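Glycosyltransferase (Streptomyces halstedii, PDB 3WAD) is a glycosyltransferase of the GT-B clan, built from two Rossmann-like domains that each carry a parallel beta sheet. Local coordinates at residues V264-A267 / D268-A272; G293-P296 / D297-A301; D303-L307 / H308-P312. All blocks are in the same frame, centred on the assembly; numbering follows the deposited sequence.

Interaction 1 (V264-A267 / D268-A272)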
loop_
_atom_site.group_PDB
_atom_site.type_symbol
_atom_site.label_atom_id
_atom_site.label_comp_id
_atom_site.label_asym_id
_atom_site.label_seq_id
_atom_site.Cartn_x
_atom_site.Cartn_y
_atom_site.Cartn_z
ATOM N N VAL B 264 -11.776 26.459 33.754
ATOM C CA VAL B 264 -10.433 26.325 33.190
ATOM C C VAL B 264 -10.656 26.049 31.704
ATOM O O VAL B 264 -11.192 25.014 31.310
ATOM C CB VAL B 264 -9.597 25.206 33.881
ATOM C CG1 VAL B 264 -8.133 25.305 33.469
ATOM C CG2 VAL B 264 -9.754 25.277 35.433
ATOM N N THR B 265 -10.240 26.996 30.889
ATOM C CA THR B 265 -10.666 27.037 29.516
ATOM C C THR B 265 -9.701 26.326 28.536
ATOM O O THR B 265 -8.520 26.111 28.855
ATOM C CB THR B 265 -10.907 28.500 29.138
ATOM O OG1 THR B 265 -11.808 28.539 28.056
ATOM C CG2 THR B 265 -9.655 29.209 28.720
ATOM N N LEU B 266 -10.213 25.969 27.350
ATOM C CA LEU B 266 -9.392 25.403 26.250
ATOM C C LEU B 266 -8.306 26.383 25.821
ATOM O O LEU B 266 -7.133 26.006 25.650
ATOM C CB LEU B 266 -10.302 24.959 25.091
ATOM C CG LEU B 266 -9.924 24.199 23.802
ATOM C CD1 LEU B 266 -8.506 23.731 23.730
ATOM C CD2 LEU B 266 -10.870 23.017 23.547
ATOM N N ALA B 267 -8.660 27.663 25.713
ATOM C CA ALA B 267 -7.640 28.702 25.480
ATOM C C ALA B 267 -6.522 28.758 26.562
ATOM O O ALA B 267 -5.324 28.861 26.243
ATOM C CB ALA B 267 -8.300 30.045 25.321
ATOM N N ASP B 268 -6.925 28.675 27.831
ATOM C CA ASP B 268 -6.006 28.611 28.969
ATOM C C ASP B 268 -5.001 27.475 28.811
ATOM O O ASP B 268 -3.804 27.668 28.996
ATOM C CB ASP B 268 -6.775 28.365 30.255
ATOM C CG ASP B 268 -7.600 29.550 30.690
ATOM O OD1 ASP B 268 -7.352 30.664 30.145
ATOM O OD2 ASP B 268 -8.498 29.346 31.557
ATOM N N PHE B 269 -5.508 26.282 28.504
ATOM C CA PHE B 269 -4.656 25.123 28.197
ATOM C C PHE B 269 -3.745 25.388 27.047
ATOM O O PHE B 269 -2.569 25.105 27.130
ATOM C CB PHE B 269 -5.507 23.911 27.873
ATOM C CG PHE B 269 -5.882 23.121 29.080
ATOM C CD1 PHE B 269 -7.194 23.100 29.522
ATOM C CD2 PHE B 269 -4.894 22.397 29.791
ATOM C CE1 PHE B 269 -7.557 22.367 30.672
ATOM C CE2 PHE B 269 -5.233 21.675 30.965
ATOM C CZ PHE B 269 -6.578 21.655 31.396
ATOM N N VAL B 270 -4.257 25.982 25.978
ATOM C CA VAL B 270 -3.394 26.261 24.823
ATOM C C VAL B 270 -2.344 27.356 25.056
ATOM O O VAL B 270 -1.178 27.249 24.597
ATOM C CB VAL B 270 -4.228 26.572 23.570
ATOM C CG1 VAL B 270 -3.338 26.973 22.459
ATOM C CG2 VAL B 270 -4.997 25.324 23.176
ATOM N N ASN B 271 -2.736 28.407 25.781
ATOM C CA ASN B 271 -1.777 29.484 26.124
ATOM C C ASN B 271 -0.634 28.978 26.975
ATOM O O ASN B 271 0.530 29.314 26.706
ATOM C CB ASN B 271 -2.494 30.687 26.796
ATOM C CG ASN B 271 -3.456 31.385 25.860
ATOM O OD1 ASN B 271 -4.624 31.539 26.183
ATOM N ND2 ASN B 271 -2.989 31.783 24.683
ATOM N N ALA B 272 -0.930 28.133 27.970
ATOM C CA ALA B 272 0.137 27.587 28.830
ATOM C C ALA B 272 1.090 26.655 28.071
ATOM O O ALA B 272 2.333 26.811 28.096
ATOM C CB ALA B 272 -0.441 26.879 30.010
#

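Interaction 2 (G293-P296 / D297-A301)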
loop_
_atom_site.group_PDB
_atom_site.type_symbol
_atom_site.label_atom_id
_atom_site.label_comp_id
_atom_site.label_asym_id
_atom_site.label_seq_id
_atom_site.Cartn_x
_atom_site.Cartn_y
_atom_site.Cartn_z
ATOM N N GLY B 293 -10.613 30.499 20.194
ATOM C CA GLY B 293 -10.429 31.858 19.656
ATOM C C GLY B 293 -8.968 32.121 19.370
ATOM O O GLY B 293 -8.223 31.171 19.164
ATOM N N ASP B 294 -8.546 33.394 19.378
ATOM C CA ASP B 294 -7.175 33.780 18.984
ATOM C C ASP B 294 -6.108 32.818 19.466
ATOM O O ASP B 294 -6.051 32.507 20.649
ATOM C CB ASP B 294 -6.810 35.139 19.554
ATOM C CG ASP B 294 -7.349 36.267 18.739
ATOM O OD1 ASP B 294 -8.409 36.814 19.124
ATOM O OD2 ASP B 294 -6.702 36.612 17.718
ATOM N N LEU B 295 -5.248 32.371 18.560
ATOM C CA LEU B 295 -4.167 31.444 18.919
ATOM C C LEU B 295 -2.933 32.249 19.287
ATOM O O LEU B 295 -2.728 33.331 18.724
ATOM C CB LEU B 295 -3.822 30.475 17.758
ATOM C CG LEU B 295 -4.901 29.553 17.204
ATOM C CD1 LEU B 295 -4.532 29.020 15.830
ATOM C CD2 LEU B 295 -5.144 28.394 18.164
ATOM N N PRO B 296 -2.085 31.700 20.194
ATOM C CA PRO B 296 -0.760 32.247 20.471
ATOM C C PRO B 296 0.066 32.382 19.204
ATOM O O PRO B 296 -0.287 31.830 18.171
ATOM C CB PRO B 296 -0.126 31.192 21.354
ATOM C CG PRO B 296 -1.253 30.467 21.939
ATOM C CD PRO B 296 -2.312 30.436 20.915
ATOM N N ASP B 297 1.181 33.080 19.290
ATOM C CA ASP B 297 1.951 33.427 18.125
ATOM C C ASP B 297 2.590 32.221 17.487
ATOM O O ASP B 297 2.550 32.063 16.279
ATOM C CB ASP B 297 3.073 34.385 18.532
ATOM C CG ASP B 297 2.609 35.839 18.615
ATOM O OD1 ASP B 297 3.501 36.736 18.760
ATOM O OD2 ASP B 297 1.362 36.075 18.505
ATOM N N ASN B 298 3.216 31.407 18.331
ATOM C CA ASN B 298 4.080 30.320 17.937
ATOM C C ASN B 298 3.313 28.991 17.735
ATOM O O ASN B 298 3.960 27.923 17.655
ATOM C CB ASN B 298 5.129 30.139 19.034
ATOM C CG ASN B 298 4.504 29.717 20.361
ATOM O OD1 ASN B 298 3.379 30.103 20.654
ATOM N ND2 ASN B 298 5.193 28.857 21.116
ATOM N N VAL B 299 1.979 29.056 17.700
ATOM C CA VAL B 299 1.109 27.884 17.452
ATOM C C VAL B 299 0.559 27.826 16.032
ATOM O O VAL B 299 -0.147 28.741 15.642
ATOM C CB VAL B 299 -0.170 27.874 18.388
ATOM C CG1 VAL B 299 -1.114 26.729 18.076
ATOM C CG2 VAL B 299 0.229 27.838 19.870
ATOM N N ARG B 300 0.782 26.729 15.299
ATOM C CA ARG B 300 0.028 26.462 14.053
ATOM C C ARG B 300 -1.059 25.437 14.257
ATOM O O ARG B 300 -0.792 24.294 14.671
ATOM C CB ARG B 300 0.958 25.981 12.931
ATOM C CG ARG B 300 0.199 25.553 11.657
ATOM C CD ARG B 300 1.163 24.963 10.623
ATOM N NE ARG B 300 2.392 25.755 10.483
ATOM C CZ ARG B 300 2.566 26.718 9.554
ATOM N NH1 ARG B 300 1.615 27.006 8.660
ATOM N NH2 ARG B 300 3.700 27.402 9.505
ATOM N N ALA B 301 -2.280 25.799 13.968
ATOM C CA ALA B 301 -3.389 24.850 14.151
ATOM C C ALA B 301 -3.684 24.192 12.799
ATOM O O ALA B 301 -3.663 24.848 11.778
ATOM C CB ALA B 301 -4.606 25.518 14.688
#

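Interaction 3 (D303-L307 / H308-P312)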
loop_
_atom_site.group_PDB
_atom_site.type_symbol
_atom_site.label_atom_id
_atom_site.label_comp_id
_atom_site.label_asym_id
_atom_site.label_seq_id
_atom_site.Cartn_x
_atom_site.Cartn_y
_atom_site.Cartn_z
ATOM N N ASP B 303 -5.879 20.702 10.920
ATOM C CA ASP B 303 -6.875 19.684 11.302
ATOM C C ASP B 303 -6.240 18.283 11.327
ATOM O O ASP B 303 -6.723 17.415 12.021
ATOM C CB ASP B 303 -8.081 19.683 10.377
ATOM C CG ASP B 303 -7.703 19.328 8.954
ATOM O OD1 ASP B 303 -6.716 19.914 8.432
ATOM O OD2 ASP B 303 -8.394 18.484 8.330
ATOM N N PHE B 304 -5.162 18.087 10.569
ATOM C CA PHE B 304 -4.444 16.794 10.541
ATOM C C PHE B 304 -3.030 17.023 10.091
ATOM O O PHE B 304 -2.799 17.889 9.255
ATOM C CB PHE B 304 -5.110 15.725 9.638
ATOM C CG PHE B 304 -4.225 14.472 9.403
ATOM C CD1 PHE B 304 -4.188 13.419 10.347
ATOM C CD2 PHE B 304 -3.416 14.361 8.231
ATOM C CE1 PHE B 304 -3.363 12.264 10.107
ATOM C CE2 PHE B 304 -2.578 13.215 7.988
ATOM C CZ PHE B 304 -2.560 12.170 8.933
ATOM N N VAL B 305 -2.074 16.275 10.665
ATOM C CA VAL B 305 -0.702 16.281 10.128
ATOM C C VAL B 305 -0.095 14.874 10.064
ATOM O O VAL B 305 -0.240 14.114 11.015
ATOM C CB VAL B 305 0.210 17.207 10.936
ATOM C CG1 VAL B 305 0.444 16.617 12.357
ATOM C CG2 VAL B 305 1.519 17.474 10.149
ATOM N N PRO B 306 0.573 14.527 8.944
ATOM C CA PRO B 306 1.354 13.254 8.852
ATOM C C PRO B 306 2.580 13.219 9.795
ATOM O O PRO B 306 3.604 13.864 9.548
ATOM C CB PRO B 306 1.746 13.193 7.383
ATOM C CG PRO B 306 1.816 14.694 6.929
ATOM C CD PRO B 306 0.667 15.342 7.710
ATOM N N LEU B 307 2.460 12.444 10.876
ATOM C CA LEU B 307 3.430 12.397 11.957
ATOM C C LEU B 307 4.814 12.032 11.463
ATOM O O LEU B 307 5.811 12.524 11.962
ATOM C CB LEU B 307 3.019 11.336 12.983
ATOM C CG LEU B 307 2.336 11.763 14.279
ATOM C CD1 LEU B 307 1.923 13.242 14.337
ATOM C CD2 LEU B 307 1.203 10.821 14.611
ATOM N N HIS B 308 4.879 11.108 10.500
ATOM C CA HIS B 308 6.172 10.677 10.008
ATOM C C HIS B 308 6.788 11.818 9.259
ATOM O O HIS B 308 7.971 11.836 9.181
ATOM C CB HIS B 308 6.047 9.468 9.095
ATOM C CG HIS B 308 5.046 9.661 7.997
ATOM N ND1 HIS B 308 5.404 9.922 6.690
ATOM C CD2 HIS B 308 3.692 9.639 8.023
ATOM C CE1 HIS B 308 4.308 10.060 5.954
ATOM N NE2 HIS B 308 3.255 9.888 6.742
ATOM N N ALA B 309 6.035 12.802 8.727
ATOM C CA ALA B 309 6.770 13.988 8.107
ATOM C C ALA B 309 7.160 15.025 9.135
ATOM O O ALA B 309 8.238 15.655 9.028
ATOM C CB ALA B 309 5.999 14.670 6.988
ATOM N N LEU B 310 6.296 15.148 10.149
ATOM C CA LEU B 310 6.473 16.114 11.248
ATOM C C LEU B 310 7.513 15.655 12.302
ATOM O O LEU B 310 8.432 16.401 12.632
ATOM C CB LEU B 310 5.100 16.423 11.933
ATOM C CG LEU B 310 5.113 17.462 13.080
ATOM C CD1 LEU B 310 5.628 18.852 12.663
ATOM C CD2 LEU B 310 3.685 17.582 13.645
ATOM N N LEU B 311 7.350 14.462 12.856
ATOM C CA LEU B 311 8.135 14.105 14.036
ATOM C C LEU B 311 9.670 14.164 13.907
ATOM O O LEU B 311 10.316 14.400 14.891
ATOM C CB LEU B 311 7.702 12.764 14.647
ATOM C CG LEU B 311 6.342 12.759 15.328
ATOM C CD1 LEU B 311 6.144 11.385 15.797
ATOM C CD2 LEU B 311 6.304 13.772 16.526
ATOM N N PRO B 312 10.266 13.896 12.710
ATOM C CA PRO B 312 11.761 14.036 12.598
ATOM C C PRO B 312 12.324 15.410 13.029
ATOM O O PRO B 312 13.508 15.533 13.385
ATOM C CB PRO B 312 12.005 13.817 11.114
ATOM C CG PRO B 312 10.880 12.855 10.733
ATOM C CD PRO B 312 9.691 13.419 11.433
#

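Interaction 1 (V264-A267 / D268-A272)
This contact is the N-terminal cap and first turn of helix 266-274, on the outer part of the C-terminal Rossmann-like domain. Thr265 is the N-cap residue, and Asp268 stands three residues later, at position N3. The carboxylate of Asp268 folds back and takes the backbone N-H of Thr265. Its OD2 lies 3.0 Å from Thr265 N, and the bond is nearly straight at 167°. The N-H meets OD2 from above the carboxylate plane, about 45° out of it. CG of Asp268 is anti to its own carbonyl carbon (chi1 -70°), which keeps the acid beside its backbone N and turned to the helix start. As modelled, the Thr265 side chain makes no capping bond, but its placement is doubtful, so only the Asp268 half of a capping box is seen. A carboxylate at this end of a helix would probably be favoured by the helix dipole.

Behind the cap the helical bonds start at once. Phe269 N donates to Thr265 O at 3.0 Å, and Val270 N donates to Leu266 O at 2.9 Å. Asn271 N donates to Ala267 O at 2.7 Å.

The apolar side chains join the helix to its neighbours. CD1 of Leu266 meets CG2 of Val270 at 3.9 Å, one helical turn on, and the two side chains cross obliquely. Leu266 also packs on Glu291 and Ile292 of helix 286-292, while Val270 reaches Phe284. The Phe269 ring packs against Pro369 and Leu372 of helix 369-381. Thr265 O approaches this ring obliquely, 3.4 Å from Phe269 CD1. Val264 CG1 also comes in obliquely, 4.1 Å from Phe269 CE1.

Interaction 2 (G293-P296 / D297-A301)
Pro296 and Val299 form the tight part of this contact. CG2 of Val299 sits against the proline ring, 3.7 Å from Pro296 CG and 3.8 Å from Pro296 CD. Val299 has CG1 anti to its backbone N (chi1 176°), and this leaves CG2 on the side of the ring. A second apolar pair lies further along the strand. There CD1 of Leu295 meets CB of Ala301 at 3.7 Å. Leu295 CD2 is a looser neighbour of Val299 CG1, at 4.4 Å. Val299 and Ala301, alternate strand residues, point toward the loop, and Leu295 points toward them.

The backbone makes a type I beta turn from Pro296 to Val299. It closes the loop between helix 286-292 and edge strand 299-302, the last part of a right-handed beta-alpha-beta crossover from strand 279-283. Pro296 also rests on Ala274 of helix 266-274.

The outer side of the turn is much looser at Asp297. This residue is exposed, and its carboxylate lies on the far side from Val299; its nearest approach is OD2 to Pro296 C, at 4.0 Å. Asn298, by contrast, is tied down from outside the turn. Its ND2 donates to two backbone oxygens, Ala278 O and Ala274 O, and these bonds fix the rotation of the amide. The same amide places OD1 3.7 Å from Pro296 CB.

Interaction 3 (D303-L307 / H308-P312)
Pro306 O is gripped by two backbone N-H groups of the following helix. Leu310 N donates to it at 3.0 Å, in the carbonyl plane. Ala309 N is nearer, at 2.8 Å, but its bond is more bent (134°) and comes from about 50° above that plane. Pro306 is the N-cap residue of helix 307-310, and it opens the short helix with these two bonds. The next bond is shorter and straighter: Leu311 N reaches Leu307 O at 2.6 Å.

The side chains follow the same turn. Leu307 and Leu311 lie side by side and point the same way, with Leu307 CG 4.1 Å from Leu311 CD1. Val305, in the loop before the helix, packs against Leu310. Its CG1 meets CD2 of Leu310 at 3.6 Å, and the two side chains cross at about a right angle. CG of Leu310 is anti to its backbone N (chi1 -178°), which carries the branch back towards Val305. The imidazole of His308 folds back beside the proline, with NE2 3.7 Å from Pro306 CB. Ala309 CB makes a lighter contact with Pro306 CG, at 4.2 Å.

This short helix lies on the crossover from edge strand 299-302 to strand 314-319, which starts the second half of the sheet beyond strand 247-251 (order 3-2-1-4-5-6). Val305 and Leu310 both pack on Leu239 of helix 237-240; Leu310 also touches Arg247 and Cys249 of strand 247-251. Leu307 and Leu311 touch Asn328 of helix 323-332, while His308 packs on Tyr332 of that helix and on Thr49 of the second subunit.

How the interactions relate
The three contacts follow one another along the C-terminal Rossmann-like domain. Interactions 1 and 2 touch, with centres about 11 Å apart. Val270 CG1 of the helix in interaction 1 lies 3.9 Å from Pro296 CD of the turn in interaction 2. The middle of helix 266-274 thus packs on the turn before edge strand 299-302. Interactions 2 and 3 adjoin in sequence at strand 299-302, with centres about 18 Å apart. Interaction 2 leads into this strand and interaction 3 follows it. Interactions 1 and 3 do not meet: their centres are about 23 Å apart and their nearest atoms about 13 Å.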